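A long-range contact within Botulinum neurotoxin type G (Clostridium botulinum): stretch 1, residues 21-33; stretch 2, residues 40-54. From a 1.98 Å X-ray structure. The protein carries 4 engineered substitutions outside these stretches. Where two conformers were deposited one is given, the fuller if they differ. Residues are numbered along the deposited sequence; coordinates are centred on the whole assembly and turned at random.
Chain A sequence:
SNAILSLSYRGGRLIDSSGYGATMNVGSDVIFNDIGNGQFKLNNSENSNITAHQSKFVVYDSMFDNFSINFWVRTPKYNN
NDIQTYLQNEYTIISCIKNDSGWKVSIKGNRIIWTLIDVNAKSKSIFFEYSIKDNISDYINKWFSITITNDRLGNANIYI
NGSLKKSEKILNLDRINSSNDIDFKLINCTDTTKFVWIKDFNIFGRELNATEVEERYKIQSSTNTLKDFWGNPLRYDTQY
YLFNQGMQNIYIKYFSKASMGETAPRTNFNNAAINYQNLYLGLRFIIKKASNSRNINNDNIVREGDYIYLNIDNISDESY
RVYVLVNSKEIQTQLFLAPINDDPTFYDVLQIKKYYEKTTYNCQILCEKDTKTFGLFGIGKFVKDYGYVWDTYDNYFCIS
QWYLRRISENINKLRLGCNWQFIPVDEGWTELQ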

# COMPACT_ATOMS: atom_id res chain seq x y z
N GLY A 21 9.05 25.63 -12.89
CA GLY A 21 10.32 26.06 -12.33
C GLY A 21 10.34 26.37 -10.85
O GLY A 21 11.14 27.18 -10.39
N ALA A 22 9.46 25.73 -10.09
CA ALA A 22 9.49 25.91 -8.65
C ALA A 22 10.88 25.56 -8.14
O ALA A 22 11.52 24.64 -8.65
CB ALA A 22 8.43 25.03 -7.98
N THR A 23 11.36 26.30 -7.15
CA THR A 23 12.67 26.03 -6.57
C THR A 23 12.53 25.28 -5.25
O THR A 23 11.70 25.65 -4.42
CB THR A 23 13.45 27.34 -6.35
OG1 THR A 23 12.78 28.13 -5.36
CG2 THR A 23 13.56 28.14 -7.65
N MET A 24 13.33 24.24 -5.05
CA MET A 24 13.19 23.38 -3.88
C MET A 24 14.29 23.56 -2.84
O MET A 24 15.47 23.50 -3.16
CB MET A 24 13.16 21.90 -4.30
CG MET A 24 12.18 21.58 -5.42
SD MET A 24 10.49 21.90 -4.90
CE MET A 24 9.70 22.15 -6.49
N ASN A 25 13.90 23.77 -1.59
CA ASN A 25 14.85 23.79 -0.48
C ASN A 25 14.60 22.57 0.42
O ASN A 25 13.47 22.36 0.87
CB ASN A 25 14.71 25.08 0.32
CG ASN A 25 15.95 25.41 1.14
OD1 ASN A 25 16.58 24.52 1.72
ND2 ASN A 25 16.31 26.69 1.20
N VAL A 26 15.64 21.78 0.66
CA VAL A 26 15.50 20.51 1.39
C VAL A 26 16.40 20.45 2.61
O VAL A 26 17.62 20.60 2.51
CB VAL A 26 15.85 19.31 0.49
CG1 VAL A 26 15.62 18.00 1.24
CG2 VAL A 26 15.03 19.34 -0.80
N GLY A 27 15.79 20.22 3.78
CA GLY A 27 16.53 20.10 5.01
C GLY A 27 17.42 18.87 5.00
O GLY A 27 17.29 18.03 4.12
N SER A 28 18.28 18.77 6.00
CA SER A 28 19.23 17.66 6.08
C SER A 28 18.64 16.38 6.68
O SER A 28 19.27 15.33 6.63
CB SER A 28 20.45 18.08 6.90
OG SER A 28 20.07 18.43 8.22
N ASP A 29 17.43 16.47 7.26
CA ASP A 29 16.81 15.32 7.93
C ASP A 29 15.64 14.75 7.13
O ASP A 29 14.69 14.21 7.70
CB ASP A 29 16.38 15.69 9.36
CG ASP A 29 15.96 14.47 10.20
OD1 ASP A 29 16.60 13.40 10.09
OD2 ASP A 29 15.00 14.60 10.98
N VAL A 30 15.71 14.86 5.81
CA VAL A 30 14.72 14.23 4.93
C VAL A 30 15.34 12.99 4.28
O VAL A 30 16.48 13.01 3.84
CB VAL A 30 14.21 15.18 3.83
CG1 VAL A 30 13.22 14.46 2.91
CG2 VAL A 30 13.56 16.43 4.44
N ILE A 31 14.58 11.90 4.23
CA ILE A 31 15.04 10.68 3.57
C ILE A 31 14.33 10.53 2.23
O ILE A 31 13.12 10.73 2.11
CB ILE A 31 14.82 9.42 4.44
CG1 ILE A 31 15.74 9.43 5.66
CG2 ILE A 31 15.10 8.16 3.63
CD1 ILE A 31 15.36 10.42 6.71
N PHE A 32 15.10 10.17 1.21
CA PHE A 32 14.55 10.00 -0.12
C PHE A 32 14.83 8.58 -0.57
O PHE A 32 15.78 7.95 -0.11
CB PHE A 32 15.22 10.95 -1.11
CG PHE A 32 14.87 12.40 -0.91
CD1 PHE A 32 13.70 12.92 -1.43
CD2 PHE A 32 15.73 13.25 -0.24
CE1 PHE A 32 13.37 14.25 -1.26
CE2 PHE A 32 15.43 14.59 -0.07
CZ PHE A 32 14.25 15.10 -0.58
N ASN A 33 14.00 8.08 -1.47
CA ASN A 33 14.38 6.93 -2.28
C ASN A 33 13.92 7.18 -3.71
O ASN A 33 13.08 8.06 -3.95
CB ASN A 33 13.83 5.62 -1.71
CG ASN A 33 12.32 5.53 -1.78
OD1 ASN A 33 11.72 5.80 -2.81
ND2 ASN A 33 11.70 5.13 -0.67
N PHE A 40 9.55 10.51 -0.45
CA PHE A 40 10.27 11.13 0.66
C PHE A 40 9.62 10.95 2.03
O PHE A 40 8.41 10.84 2.15
CB PHE A 40 10.62 12.62 0.41
CG PHE A 40 9.43 13.54 0.37
CD1 PHE A 40 8.91 14.09 1.53
CD2 PHE A 40 8.87 13.91 -0.85
CE1 PHE A 40 7.84 14.96 1.50
CE2 PHE A 40 7.79 14.78 -0.90
CZ PHE A 40 7.27 15.32 0.29
N LYS A 41 10.47 10.93 3.05
CA LYS A 41 10.05 10.69 4.42
C LYS A 41 10.33 11.94 5.27
O LYS A 41 11.46 12.41 5.34
CB LYS A 41 10.83 9.50 4.98
CG LYS A 41 10.44 9.04 6.39
CD LYS A 41 11.42 7.91 6.78
CE LYS A 41 11.21 7.35 8.16
NZ LYS A 41 12.22 6.28 8.42
N LEU A 42 9.28 12.46 5.89
CA LEU A 42 9.41 13.54 6.88
C LEU A 42 9.48 12.95 8.28
O LEU A 42 8.58 12.22 8.70
CB LEU A 42 8.21 14.48 6.79
CG LEU A 42 7.94 15.14 5.43
CD1 LEU A 42 6.67 15.96 5.47
CD2 LEU A 42 9.13 16.01 5.03
N ASN A 43 10.56 13.27 9.00
CA ASN A 43 10.74 12.90 10.40
C ASN A 43 10.30 14.07 11.28
O ASN A 43 9.99 15.15 10.77
CB ASN A 43 12.21 12.57 10.67
CG ASN A 43 12.73 11.41 9.82
OD1 ASN A 43 13.76 11.51 9.15
ND2 ASN A 43 12.02 10.30 9.85
N ASN A 44 10.28 13.86 12.59
CA ASN A 44 9.79 14.90 13.49
C ASN A 44 10.92 15.81 13.96
O ASN A 44 11.35 15.73 15.11
CB ASN A 44 9.05 14.32 14.69
CG ASN A 44 8.24 15.38 15.43
OD1 ASN A 44 8.23 16.55 15.04
ND2 ASN A 44 7.56 14.99 16.50
N SER A 45 11.38 16.67 13.06
CA SER A 45 12.47 17.60 13.36
C SER A 45 12.36 18.81 12.45
O SER A 45 11.88 18.71 11.31
CB SER A 45 13.82 16.91 13.16
OG SER A 45 14.85 17.84 12.86
N GLU A 46 12.83 19.96 12.93
CA GLU A 46 12.83 21.17 12.13
C GLU A 46 13.72 21.00 10.90
O GLU A 46 13.53 21.69 9.90
CB GLU A 46 13.34 22.35 12.96
CG GLU A 46 12.38 22.75 14.04
CD GLU A 46 12.82 24.01 14.77
OE1 GLU A 46 13.95 24.49 14.53
OE2 GLU A 46 12.02 24.49 15.59
N ASN A 47 14.68 20.09 10.97
CA ASN A 47 15.58 19.88 9.83
C ASN A 47 15.06 18.89 8.82
O ASN A 47 15.69 18.63 7.77
CB ASN A 47 16.98 19.54 10.30
CG ASN A 47 17.71 20.77 10.82
OD1 ASN A 47 17.88 21.75 10.08
ND2 ASN A 47 18.11 20.74 12.08
N SER A 48 13.89 18.33 9.12
CA SER A 48 13.24 17.41 8.20
C SER A 48 12.15 18.18 7.49
O SER A 48 10.98 18.15 7.88
CB SER A 48 12.62 16.23 8.96
OG SER A 48 12.20 15.23 8.03
N ASN A 49 12.53 18.91 6.45
CA ASN A 49 11.57 19.77 5.78
C ASN A 49 11.90 19.96 4.31
O ASN A 49 13.04 19.81 3.89
CB ASN A 49 11.49 21.12 6.47
CG ASN A 49 12.71 21.98 6.18
OD1 ASN A 49 13.78 21.79 6.76
ND2 ASN A 49 12.56 22.93 5.25
N ILE A 50 10.87 20.29 3.53
CA ILE A 50 11.02 20.67 2.14
C ILE A 50 10.16 21.89 1.93
O ILE A 50 9.01 21.92 2.37
CB ILE A 50 10.49 19.58 1.19
CG1 ILE A 50 11.28 18.28 1.36
CG2 ILE A 50 10.53 20.06 -0.27
CD1 ILE A 50 10.70 17.12 0.58
N THR A 51 10.72 22.90 1.28
CA THR A 51 9.93 24.05 0.87
C THR A 51 9.92 24.11 -0.66
O THR A 51 10.96 24.06 -1.30
CB THR A 51 10.48 25.37 1.45
OG1 THR A 51 10.36 25.35 2.88
CG2 THR A 51 9.70 26.55 0.91
N ALA A 52 8.72 24.17 -1.23
CA ALA A 52 8.60 24.44 -2.66
C ALA A 52 8.42 25.94 -2.83
O ALA A 52 7.41 26.51 -2.41
CB ALA A 52 7.42 23.69 -3.25
N HIS A 53 9.43 26.59 -3.40
CA HIS A 53 9.36 28.03 -3.67
C HIS A 53 8.86 28.24 -5.09
O HIS A 53 9.56 27.92 -6.06
CB HIS A 53 10.73 28.69 -3.49
CG HIS A 53 11.21 28.74 -2.07
ND1 HIS A 53 10.93 29.79 -1.22
CD2 HIS A 53 11.98 27.88 -1.36
CE1 HIS A 53 11.49 29.57 -0.05
NE2 HIS A 53 12.14 28.42 -0.11
N GLN A 54 7.65 28.77 -5.21
CA GLN A 54 6.98 28.90 -6.49
C GLN A 54 6.93 30.34 -6.97
O GLN A 54 6.00 31.08 -6.63
CB GLN A 54 5.57 28.32 -6.39
CG GLN A 54 4.75 28.37 -7.67
CD GLN A 54 3.44 27.63 -7.55
OE1 GLN A 54 2.55 27.76 -8.39
NE2 GLN A 54 3.30 26.84 -6.48
O HOH W 1 18.57 21.37 7.40

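Stretch 2 pairs with stretch 1 through two antiparallel strand ladders joined by a turn. F40 opens the first ladder opposite F32. This is a non-hydrogen-bonded pair. F32 CD1 packs 3.6 Å from F40 CB, and F40 CA approaches I31 O at 3.2 Å. V30 CG1 lies 4.0 Å from the same F40 CB. K41 faces I31 as a hydrogen-bonded pair, but the two bonds are unequal. K41 N donates to I31 O at 2.8 Å, while I31 N to K41 O is weak at 3.4 Å. L42 adds little, with L42 CD2 4.5 Å from V30 CG2.

N43 N donates to S48 OG at 2.7 Å within the stretch. S45 to S48 form a type I turn, closed by S48 N to S45 O at 3.0 Å. S45 OG also accepts from N47 N at 2.9 Å. The turn presents N47 O to D29 N, which bonds it at 2.8 Å. A water links the stretches nearby: it accepts from S28 N at 3.0 Å and donates to N47 OD1 at 2.8 Å. S48 OG donates to D29 O at 2.7 Å. Its hydroxyl therefore ties the N43 backbone to that of D29.

N49 O accepts from G27 N at 2.8 Å with a nearly straight angle. G27 sits tight against the turn: a CB there would clash with N47 O.

I50 turns to the same face as V26, and V26 CG1 is 4.4 Å from I50 CG1. I50 CG1 is 4.3 Å from V30 CG2, and I50 CD1 is 4.2 Å from F32 CZ. I50 thus touches residues of both ladders. T51 pairs with N25 through T51 N to N25 O at 2.8 Å and N25 N to T51 O at 3.0 Å. A52 CB meets M24 SD at 3.9 Å. H53 closes the ladder: H53 N to T23 O and T23 N to H53 O are both 2.7 Å.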